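Local coordinates for protein citrate lyase, subunit 1 (Methanosaeta concilii, PDB 6HXI) that probably takes part, as a subunit of ATP citrate lyase, in the ATP-driven cleavage of citrate with coenzyme A to acetyl-CoA and oxaloacetate, at residues P49-T54 against F106-F111; T53-V58 against L74-W79; V284-T289 against T407-I412. All blocks are in the same frame, centred on the assembly; numbering follows the deposited sequence.

Interaction 1: residues P49-T54 against F106-F111; sequences PWLKTT and FLIEPF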
loop_
_atom_site.group_PDB
_atom_site.type_symbol
_atom_site.label_atom_id
_atom_site.label_comp_id
_atom_site.label_asym_id
_atom_site.label_seq_id
_atom_site.Cartn_x
_atom_site.Cartn_y
_atom_site.Cartn_z
ATOM N N PRO C 49 38.405 -8.375 -63.135
ATOM C CA PRO C 49 39.174 -9.184 -64.094
ATOM C C PRO C 49 39.152 -8.586 -65.501
ATOM O O PRO C 49 40.168 -8.649 -66.190
ATOM C CB PRO C 49 38.493 -10.559 -64.037
ATOM C CG PRO C 49 37.593 -10.517 -62.830
ATOM C CD PRO C 49 37.202 -9.096 -62.676
ATOM N N TRP C 50 38.024 -7.934 -65.888
ATOM C CA TRP C 50 37.816 -7.264 -67.182
ATOM C C TRP C 50 38.941 -6.281 -67.583
ATOM O O TRP C 50 39.141 -6.054 -68.776
ATOM C CB TRP C 50 36.442 -6.565 -67.227
ATOM C CG TRP C 50 36.272 -5.476 -66.210
ATOM C CD1 TRP C 50 35.700 -5.592 -64.977
ATOM C CD2 TRP C 50 36.679 -4.102 -66.338
ATOM N NE1 TRP C 50 35.715 -4.375 -64.330
ATOM C CE2 TRP C 50 36.324 -3.447 -65.136
ATOM C CE3 TRP C 50 37.312 -3.358 -67.355
ATOM C CZ2 TRP C 50 36.585 -2.084 -64.917
ATOM C CZ3 TRP C 50 37.574 -2.014 -67.136
ATOM C CH2 TRP C 50 37.197 -1.385 -65.938
ATOM N N LEU C 51 39.650 -5.693 -66.586
ATOM C CA LEU C 51 40.748 -4.739 -66.782
ATOM C C LEU C 51 41.829 -5.269 -67.724
ATOM O O LEU C 51 42.219 -4.583 -68.672
ATOM C CB LEU C 51 41.396 -4.364 -65.431
ATOM C CG LEU C 51 40.625 -3.442 -64.495
ATOM C CD1 LEU C 51 41.223 -3.474 -63.100
ATOM C CD2 LEU C 51 40.615 -2.002 -65.003
ATOM N N LYS C 52 42.300 -6.497 -67.462
ATOM C CA LYS C 52 43.379 -7.149 -68.198
ATOM C C LYS C 52 43.024 -7.553 -69.651
ATOM O O LYS C 52 43.932 -7.660 -70.479
ATOM C CB LYS C 52 43.907 -8.360 -67.403
ATOM C CG LYS C 52 44.502 -7.984 -66.036
ATOM C CD LYS C 52 45.036 -9.191 -65.259
ATOM C CE LYS C 52 46.519 -9.421 -65.477
ATOM N NZ LYS C 52 47.019 -10.590 -64.710
ATOM N N THR C 53 41.721 -7.733 -69.965
ATOM C CA THR C 53 41.238 -8.194 -71.277
ATOM C C THR C 53 40.413 -7.163 -72.107
ATOM O O THR C 53 39.850 -7.536 -73.143
ATOM C CB THR C 53 40.434 -9.500 -71.088
ATOM O OG1 THR C 53 39.720 -9.468 -69.842
ATOM C CG2 THR C 53 41.311 -10.736 -71.149
ATOM N N THR C 54 40.347 -5.889 -71.672
ATOM C CA THR C 54 39.571 -4.849 -72.374
ATOM C C THR C 54 40.441 -3.629 -72.721
ATOM O O THR C 54 41.444 -3.384 -72.040
ATOM C CB THR C 54 38.339 -4.448 -71.517
ATOM O OG1 THR C 54 37.707 -5.625 -71.011
ATOM C CG2 THR C 54 37.306 -3.618 -72.281
ATOM N N PHE C 106 41.945 8.734 -60.053
ATOM C CA PHE C 106 41.827 8.417 -61.483
ATOM C C PHE C 106 40.779 7.353 -61.757
ATOM O O PHE C 106 40.722 6.333 -61.059
ATOM C CB PHE C 106 43.184 7.947 -62.061
ATOM C CG PHE C 106 44.307 8.949 -61.936
ATOM C CD1 PHE C 106 45.102 8.989 -60.795
ATOM C CD2 PHE C 106 44.570 9.852 -62.957
ATOM C CE1 PHE C 106 46.119 9.938 -60.664
ATOM C CE2 PHE C 106 45.589 10.798 -62.829
ATOM C CZ PHE C 106 46.360 10.830 -61.686
ATOM N N LEU C 107 39.974 7.571 -62.799
ATOM C CA LEU C 107 38.951 6.609 -63.180
ATOM C C LEU C 107 39.426 5.743 -64.354
ATOM O O LEU C 107 39.947 6.269 -65.343
ATOM C CB LEU C 107 37.621 7.326 -63.510
ATOM C CG LEU C 107 36.494 6.493 -64.163
ATOM C CD1 LEU C 107 35.848 5.510 -63.173
ATOM C CD2 LEU C 107 35.456 7.383 -64.794
ATOM N N ILE C 108 39.243 4.416 -64.227
ATOM C CA ILE C 108 39.538 3.449 -65.292
ATOM C C ILE C 108 38.223 2.817 -65.759
ATOM O O ILE C 108 37.422 2.332 -64.952
ATOM C CB ILE C 108 40.659 2.401 -65.006
ATOM C CG1 ILE C 108 41.851 3.033 -64.255
ATOM C CG2 ILE C 108 41.129 1.741 -66.330
ATOM C CD1 ILE C 108 42.759 2.043 -63.577
ATOM N N GLU C 109 37.996 2.875 -67.066
ATOM C CA GLU C 109 36.797 2.321 -67.681
ATOM C C GLU C 109 37.060 1.789 -69.113
ATOM O O GLU C 109 38.046 2.204 -69.729
ATOM C CB GLU C 109 35.667 3.365 -67.666
ATOM C CG GLU C 109 35.888 4.572 -68.563
ATOM C CD GLU C 109 34.731 5.550 -68.618
ATOM O OE1 GLU C 109 33.636 5.218 -68.110
ATOM O OE2 GLU C 109 34.916 6.648 -69.192
ATOM N N PRO C 110 36.185 0.910 -69.670
ATOM C CA PRO C 110 36.408 0.436 -71.049
ATOM C C PRO C 110 36.265 1.535 -72.107
ATOM O O PRO C 110 35.453 2.448 -71.947
ATOM C CB PRO C 110 35.340 -0.648 -71.234
ATOM C CG PRO C 110 34.280 -0.324 -70.257
ATOM C CD PRO C 110 34.965 0.306 -69.084
ATOM N N PHE C 111 37.065 1.449 -73.179
ATOM C CA PHE C 111 37.039 2.388 -74.296
ATOM C C PHE C 111 35.900 2.005 -75.222
ATOM O O PHE C 111 35.904 0.896 -75.775
ATOM C CB PHE C 111 38.386 2.387 -75.051
ATOM C CG PHE C 111 38.421 3.217 -76.319
ATOM C CD1 PHE C 111 38.685 4.579 -76.272
ATOM C CD2 PHE C 111 38.214 2.628 -77.562
ATOM C CE1 PHE C 111 38.718 5.343 -77.444
ATOM C CE2 PHE C 111 38.236 3.396 -78.732
ATOM C CZ PHE C 111 38.489 4.747 -78.666
#

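Interaction 2: residues T53-V58 against L74-W79; sequences TTRLVV and LLDADW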
loop_
_atom_site.group_PDB
_atom_site.type_symbol
_atom_site.label_atom_id
_atom_site.label_comp_id
_atom_site.label_asym_id
_atom_site.label_seq_id
_atom_site.Cartn_x
_atom_site.Cartn_y
_atom_site.Cartn_z
ATOM N N THR C 53 41.721 -7.733 -69.965
ATOM C CA THR C 53 41.238 -8.194 -71.277
ATOM C C THR C 53 40.413 -7.163 -72.107
ATOM O O THR C 53 39.850 -7.536 -73.143
ATOM C CB THR C 53 40.434 -9.500 -71.088
ATOM O OG1 THR C 53 39.720 -9.468 -69.842
ATOM C CG2 THR C 53 41.311 -10.736 -71.149
ATOM N N THR C 54 40.347 -5.889 -71.672
ATOM C CA THR C 54 39.571 -4.849 -72.374
ATOM C C THR C 54 40.441 -3.629 -72.721
ATOM O O THR C 54 41.444 -3.384 -72.040
ATOM C CB THR C 54 38.339 -4.448 -71.517
ATOM O OG1 THR C 54 37.707 -5.625 -71.011
ATOM C CG2 THR C 54 37.306 -3.618 -72.281
ATOM N N ARG C 55 40.067 -2.877 -73.790
ATOM C CA ARG C 55 40.751 -1.629 -74.144
ATOM C C ARG C 55 40.195 -0.562 -73.193
ATOM O O ARG C 55 38.982 -0.487 -72.994
ATOM C CB ARG C 55 40.571 -1.247 -75.624
ATOM C CG ARG C 55 41.372 -2.115 -76.606
ATOM C CD ARG C 55 42.866 -2.253 -76.299
ATOM N NE ARG C 55 43.611 -1.004 -76.470
ATOM C CZ ARG C 55 44.791 -0.909 -77.077
ATOM N NH1 ARG C 55 45.375 -1.990 -77.584
ATOM N NH2 ARG C 55 45.403 0.264 -77.173
ATOM N N LEU C 56 41.089 0.210 -72.572
ATOM C CA LEU C 56 40.762 1.162 -71.521
ATOM C C LEU C 56 40.850 2.651 -71.872
ATOM O O LEU C 56 41.328 3.042 -72.942
ATOM C CB LEU C 56 41.669 0.882 -70.296
ATOM C CG LEU C 56 41.802 -0.566 -69.820
ATOM C CD1 LEU C 56 42.867 -0.679 -68.797
ATOM C CD2 LEU C 56 40.494 -1.105 -69.245
ATOM N N VAL C 57 40.322 3.463 -70.928
ATOM C CA VAL C 57 40.337 4.923 -70.823
ATOM C C VAL C 57 40.683 5.217 -69.347
ATOM O O VAL C 57 40.044 4.676 -68.439
ATOM C CB VAL C 57 39.001 5.612 -71.245
ATOM C CG1 VAL C 57 39.056 7.122 -71.041
ATOM C CG2 VAL C 57 38.646 5.303 -72.687
ATOM N N VAL C 58 41.699 6.040 -69.118
ATOM C CA VAL C 58 42.078 6.424 -67.763
ATOM C C VAL C 58 42.244 7.957 -67.733
ATOM O O VAL C 58 42.924 8.535 -68.584
ATOM C CB VAL C 58 43.251 5.593 -67.147
ATOM C CG1 VAL C 58 44.484 5.557 -68.041
ATOM C CG2 VAL C 58 43.595 6.035 -65.728
ATOM N N LEU C 74 43.600 9.541 -71.182
ATOM C CA LEU C 74 44.332 8.523 -71.935
ATOM C C LEU C 74 43.294 7.624 -72.613
ATOM O O LEU C 74 42.533 6.948 -71.919
ATOM C CB LEU C 74 45.270 7.712 -71.017
ATOM C CG LEU C 74 46.412 6.978 -71.724
ATOM C CD1 LEU C 74 47.657 7.850 -71.802
ATOM C CD2 LEU C 74 46.754 5.688 -71.019
ATOM N N LEU C 75 43.225 7.669 -73.956
ATOM C CA LEU C 75 42.251 6.913 -74.746
ATOM C C LEU C 75 42.842 5.693 -75.448
ATOM O O LEU C 75 43.955 5.760 -75.975
ATOM C CB LEU C 75 41.573 7.824 -75.778
ATOM C CG LEU C 75 40.644 8.888 -75.234
ATOM C CD1 LEU C 75 41.260 10.268 -75.376
ATOM C CD2 LEU C 75 39.309 8.835 -75.927
ATOM N N ASP C 76 42.062 4.590 -75.484
ATOM C CA ASP C 76 42.374 3.297 -76.120
ATOM C C ASP C 76 43.748 2.742 -75.696
ATOM O O ASP C 76 44.735 2.891 -76.424
ATOM C CB ASP C 76 42.215 3.389 -77.656
ATOM C CG ASP C 76 42.112 2.073 -78.411
ATOM O OD1 ASP C 76 42.063 1.006 -77.752
ATOM O OD2 ASP C 76 42.046 2.112 -79.661
ATOM N N ALA C 77 43.803 2.115 -74.505
ATOM C CA ALA C 77 45.038 1.556 -73.960
ATOM C C ALA C 77 44.879 0.173 -73.306
ATOM O O ALA C 77 43.764 -0.282 -73.054
ATOM C CB ALA C 77 45.678 2.540 -72.993
ATOM N N ASP C 78 46.017 -0.508 -73.091
ATOM C CA ASP C 78 46.111 -1.822 -72.457
ATOM C C ASP C 78 46.169 -1.603 -70.950
ATOM O O ASP C 78 46.522 -0.504 -70.522
ATOM C CB ASP C 78 47.420 -2.537 -72.893
ATOM C CG ASP C 78 47.696 -2.638 -74.390
ATOM O OD1 ASP C 78 46.804 -2.278 -75.187
ATOM O OD2 ASP C 78 48.809 -3.080 -74.762
ATOM N N TRP C 79 45.891 -2.655 -70.147
ATOM C CA TRP C 79 45.984 -2.589 -68.681
ATOM C C TRP C 79 47.414 -2.221 -68.226
ATOM O O TRP C 79 47.567 -1.480 -67.249
ATOM C CB TRP C 79 45.466 -3.879 -68.014
ATOM C CG TRP C 79 45.789 -3.989 -66.553
ATOM C CD1 TRP C 79 46.653 -4.869 -65.969
ATOM C CD2 TRP C 79 45.322 -3.126 -65.504
ATOM N NE1 TRP C 79 46.741 -4.622 -64.616
ATOM C CE2 TRP C 79 45.925 -3.564 -64.303
ATOM C CE3 TRP C 79 44.441 -2.032 -65.459
ATOM C CZ2 TRP C 79 45.666 -2.952 -63.071
ATOM C CZ3 TRP C 79 44.202 -1.416 -64.243
ATOM C CH2 TRP C 79 44.802 -1.881 -63.065
#

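Interaction 3: residues V284-T289 against T407-I412; sequences VIYADT and THMTRI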
loop_
_atom_site.group_PDB
_atom_site.type_symbol
_atom_site.label_atom_id
_atom_site.label_comp_id
_atom_site.label_asym_id
_atom_site.label_seq_id
_atom_site.Cartn_x
_atom_site.Cartn_y
_atom_site.Cartn_z
ATOM N N VAL C 284 28.737 35.447 -42.835
ATOM C CA VAL C 284 29.026 35.929 -44.184
ATOM C C VAL C 284 29.374 37.404 -44.061
ATOM O O VAL C 284 30.383 37.835 -44.622
ATOM C CB VAL C 284 27.812 35.659 -45.123
ATOM C CG1 VAL C 284 27.936 36.404 -46.439
ATOM C CG2 VAL C 284 27.633 34.162 -45.381
ATOM N N ILE C 285 28.581 38.163 -43.271
ATOM C CA ILE C 285 28.793 39.604 -43.054
ATOM C C ILE C 285 30.121 39.870 -42.341
ATOM O O ILE C 285 30.824 40.807 -42.730
ATOM C CB ILE C 285 27.583 40.309 -42.375
ATOM C CG1 ILE C 285 26.328 40.179 -43.262
ATOM C CG2 ILE C 285 27.900 41.803 -42.067
ATOM C CD1 ILE C 285 25.025 40.498 -42.600
ATOM N N TYR C 286 30.479 39.042 -41.333
ATOM C CA TYR C 286 31.765 39.187 -40.630
ATOM C C TYR C 286 32.921 38.921 -41.575
ATOM O O TYR C 286 33.898 39.651 -41.529
ATOM C CB TYR C 286 31.851 38.281 -39.402
ATOM C CG TYR C 286 31.216 38.850 -38.155
ATOM C CD1 TYR C 286 29.850 38.730 -37.932
ATOM C CD2 TYR C 286 31.991 39.438 -37.159
ATOM C CE1 TYR C 286 29.265 39.192 -36.756
ATOM C CE2 TYR C 286 31.415 39.905 -35.977
ATOM C CZ TYR C 286 30.050 39.773 -35.779
ATOM O OH TYR C 286 29.458 40.207 -34.619
ATOM N N ALA C 287 32.788 37.919 -42.468
ATOM C CA ALA C 287 33.783 37.591 -43.495
ATOM C C ALA C 287 33.906 38.751 -44.507
ATOM O O ALA C 287 35.017 39.105 -44.880
ATOM C CB ALA C 287 33.399 36.301 -44.210
ATOM N N ASP C 288 32.761 39.370 -44.903
ATOM C CA ASP C 288 32.717 40.521 -45.814
ATOM C C ASP C 288 33.531 41.677 -45.241
ATOM O O ASP C 288 34.342 42.255 -45.962
ATOM C CB ASP C 288 31.270 40.985 -46.099
ATOM C CG ASP C 288 30.392 40.028 -46.920
ATOM O OD1 ASP C 288 30.896 38.960 -47.338
ATOM O OD2 ASP C 288 29.188 40.343 -47.124
ATOM N N THR C 289 33.338 41.982 -43.935
ATOM C CA THR C 289 34.030 43.069 -43.223
ATOM C C THR C 289 35.532 42.810 -43.131
ATOM O O THR C 289 36.299 43.731 -43.367
ATOM C CB THR C 289 33.371 43.338 -41.854
ATOM O OG1 THR C 289 31.957 43.421 -42.029
ATOM C CG2 THR C 289 33.861 44.616 -41.207
ATOM N N THR C 407 26.513 47.690 -29.185
ATOM C CA THR C 407 27.625 47.786 -30.129
ATOM C C THR C 407 27.101 47.258 -31.457
ATOM O O THR C 407 26.382 46.244 -31.488
ATOM C CB THR C 407 28.800 46.923 -29.629
ATOM O OG1 THR C 407 29.164 47.342 -28.319
ATOM C CG2 THR C 407 30.006 46.974 -30.541
ATOM N N HIS C 408 27.473 47.940 -32.551
ATOM C CA HIS C 408 27.117 47.555 -33.913
ATOM C C HIS C 408 27.712 46.159 -34.184
ATOM O O HIS C 408 28.848 45.889 -33.796
ATOM C CB HIS C 408 27.605 48.635 -34.903
ATOM C CG HIS C 408 27.546 48.244 -36.344
ATOM N ND1 HIS C 408 26.421 47.639 -36.889
ATOM C CD2 HIS C 408 28.475 48.399 -37.316
ATOM C CE1 HIS C 408 26.709 47.423 -38.164
ATOM N NE2 HIS C 408 27.928 47.883 -38.474
ATOM N N MET C 409 26.921 45.266 -34.772
ATOM C CA MET C 409 27.286 43.852 -34.997
ATOM C C MET C 409 28.751 43.601 -35.387
ATOM O O MET C 409 29.446 42.837 -34.714
ATOM C CB MET C 409 26.351 43.173 -36.011
ATOM C CG MET C 409 26.504 41.660 -36.034
ATOM S SD MET C 409 25.482 40.852 -37.275
ATOM C CE MET C 409 26.468 41.079 -38.729
ATOM N N THR C 410 29.219 44.271 -36.434
ATOM C CA THR C 410 30.548 44.035 -36.980
ATOM C C THR C 410 31.634 45.010 -36.461
ATOM O O THR C 410 32.734 45.032 -37.025
ATOM C CB THR C 410 30.443 43.992 -38.514
ATOM O OG1 THR C 410 31.684 43.548 -39.048
ATOM C CG2 THR C 410 30.029 45.324 -39.131
ATOM N N ARG C 411 31.349 45.754 -35.362
ATOM C CA ARG C 411 32.292 46.713 -34.789
ATOM C C ARG C 411 33.528 46.053 -34.146
ATOM O O ARG C 411 34.574 46.698 -34.050
ATOM C CB ARG C 411 31.592 47.668 -33.812
ATOM C CG ARG C 411 32.153 49.091 -33.825
ATOM C CD ARG C 411 31.645 49.921 -32.653
ATOM N NE ARG C 411 30.217 50.254 -32.761
ATOM C CZ ARG C 411 29.466 50.699 -31.755
ATOM N NH1 ARG C 411 29.991 50.862 -30.546
ATOM N NH2 ARG C 411 28.183 50.979 -31.950
ATOM N N ILE C 412 33.419 44.763 -33.733
ATOM C CA ILE C 412 34.544 44.029 -33.127
ATOM C C ILE C 412 35.626 43.670 -34.168
ATOM O O ILE C 412 36.756 43.366 -33.784
ATOM C CB ILE C 412 34.123 42.803 -32.269
ATOM C CG1 ILE C 412 33.260 41.778 -33.067
ATOM C CG2 ILE C 412 33.439 43.254 -30.968
ATOM C CD1 ILE C 412 33.497 40.321 -32.667
#

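Interaction 1: residues P49-T54 against F106-F111
With chi1 at 62°, which wedges CG between the backbone N and C, W50 sends its indole out toward strand 106-110. The six-membered part of the ring does the touching. CH2 comes to 3.9 Å from I108 O, which sits at the ring edge near the ring plane, and CZ3 reaches P110 CD at 4.0 Å, the two side chains crossing at about a right angle. L51 has CG beside its backbone N (chi1 -73°) and lies against one face of the W50 indole, near its rim. Its CD2 branch meets I108 CG2 at 4.0 Å. Strand 106-110 is an inner strand of the four-stranded antiparallel sheet in the ATP-grasp region, between strands 33-35 and 56-60, and the short helical turn 50-53 packs against its end. W79 of helix 79-89 touches both L51 and I108, extending this apolar cluster. An alanine at W50 would remove the indole's contacts with I108 O and P110 and the face on which L51 leans, and would probably loosen the turn from the strand. In T54 the two branches divide the work: CG2 runs alongside P110, 3.7 Å from its CB, while OG1 donates to W50 O at 2.7 Å from above the carbonyl plane. That oxygen also accepts from T53 N, so two donors grip it where the chain leaves the turn.

Interaction 2: residues T53-V58 against L74-W79
Strands 56-58 and 74-75 run antiparallel, with L56-A77 and V58-L74 as hydrogen-bonded pairs, a G1 beta bulge where D76, at a positive phi, and A77 both face L56 as the chain turns a corner, and a bond from L56 N to A77 O that is short and straight, 2.8 Å and 167°. On the face carrying L56, V58 and L74, V58 CG1 lies beside L74 CD2 at 3.7 Å. L56 CD1 meets the edge of the W79 ring, 3.9 Å from CE3. The polar part centres on R55, whose chain bends at chi2 and chi3 to bring the guanidinium over the corner. NE forms a salt bridge with D76 OD1 at 2.8 Å, and NH2 donates to D76 O at 2.8 Å, that oxygen lying in the guanidinium plane. D78 OD1, 2.8 Å from NH1, sits over one guanidinium face, so this second salt bridge is purely electrostatic. Since D78 OD2 also lies close to E81 OE2, the arginine charge probably offsets some of the repulsion among the clustered carboxylates.

Interaction 3: residues V284-T289 against T407-I412
Two hydroxyls make the hydrogen-bonded link between helix 280-292 and the loop ahead of helix 412-417. T410, with OG1 anti to its backbone N (chi1 -171°), reaches tip to tip toward T289 and donates to T289 OG1 at 3.0 Å. T289 OG1, held beside its own backbone N (chi1 -47°), donates in turn to I285 O, one helical turn back, at 2.9 Å, so the bonds run from the loop hydroxyl to the helix backbone. I285 O also accepts the helical bond from T289 N. At the far end of the Y286 ring, OH is hydrogen-bonded with G340 N and lies 2.6 Å from M409 O.

The helix and loop belong to the citrate-binding region, of the succinyl-CoA synthetase clan, whose parallel sheet runs 273-275, 334-338, 371-376, 400-403. The helix follows the first of these strands and the loop the last, and R376 on strand 371-376 touches Y286, M409 and I412. The M409 side chain is about 8 Å from a bound citrate.

The apolar contacts centre on M409 and the Y286 ring. M409 extends to SD and then bends at chi3 (81°), turning its methyl CE onto I285 CG2 at 3.7 Å, while its CG lies 3.8 Å from Y286 CE1. I412 CG1 meets the ring edge at CE2, 3.9 Å away, near the ring plane. The sulfur adds an oblique Met-aromatic contact, with M409 SD 5.4 Å from the Y286 ring centroid. D288 of the same helix accepts hydrogen bonds from the backbone N atoms of G261 and C263 of the succinyl-CoA ligase alpha-subunit chain.

Interactions 1 and 2 are neighbours, their centres 6 Å apart, and share T53 and T54, where helix 50-53 leads into strand 56-60. They meet on one antiparallel sheet of the ATP-grasp region: strand 56-60 pairs with 74-75 on one side and with 106-110 on the other, and E109 O and V57 N probably hydrogen-bond across that second seam. Interaction 3 comes later in the chain and lies across the chain's centre in the citrate-binding region, about 53 and 54 Å from the other two, centre to centre, without touching either. The first two therefore build one corner of the ATP-grasp part, whereas the third joins elements of the citrate-binding part.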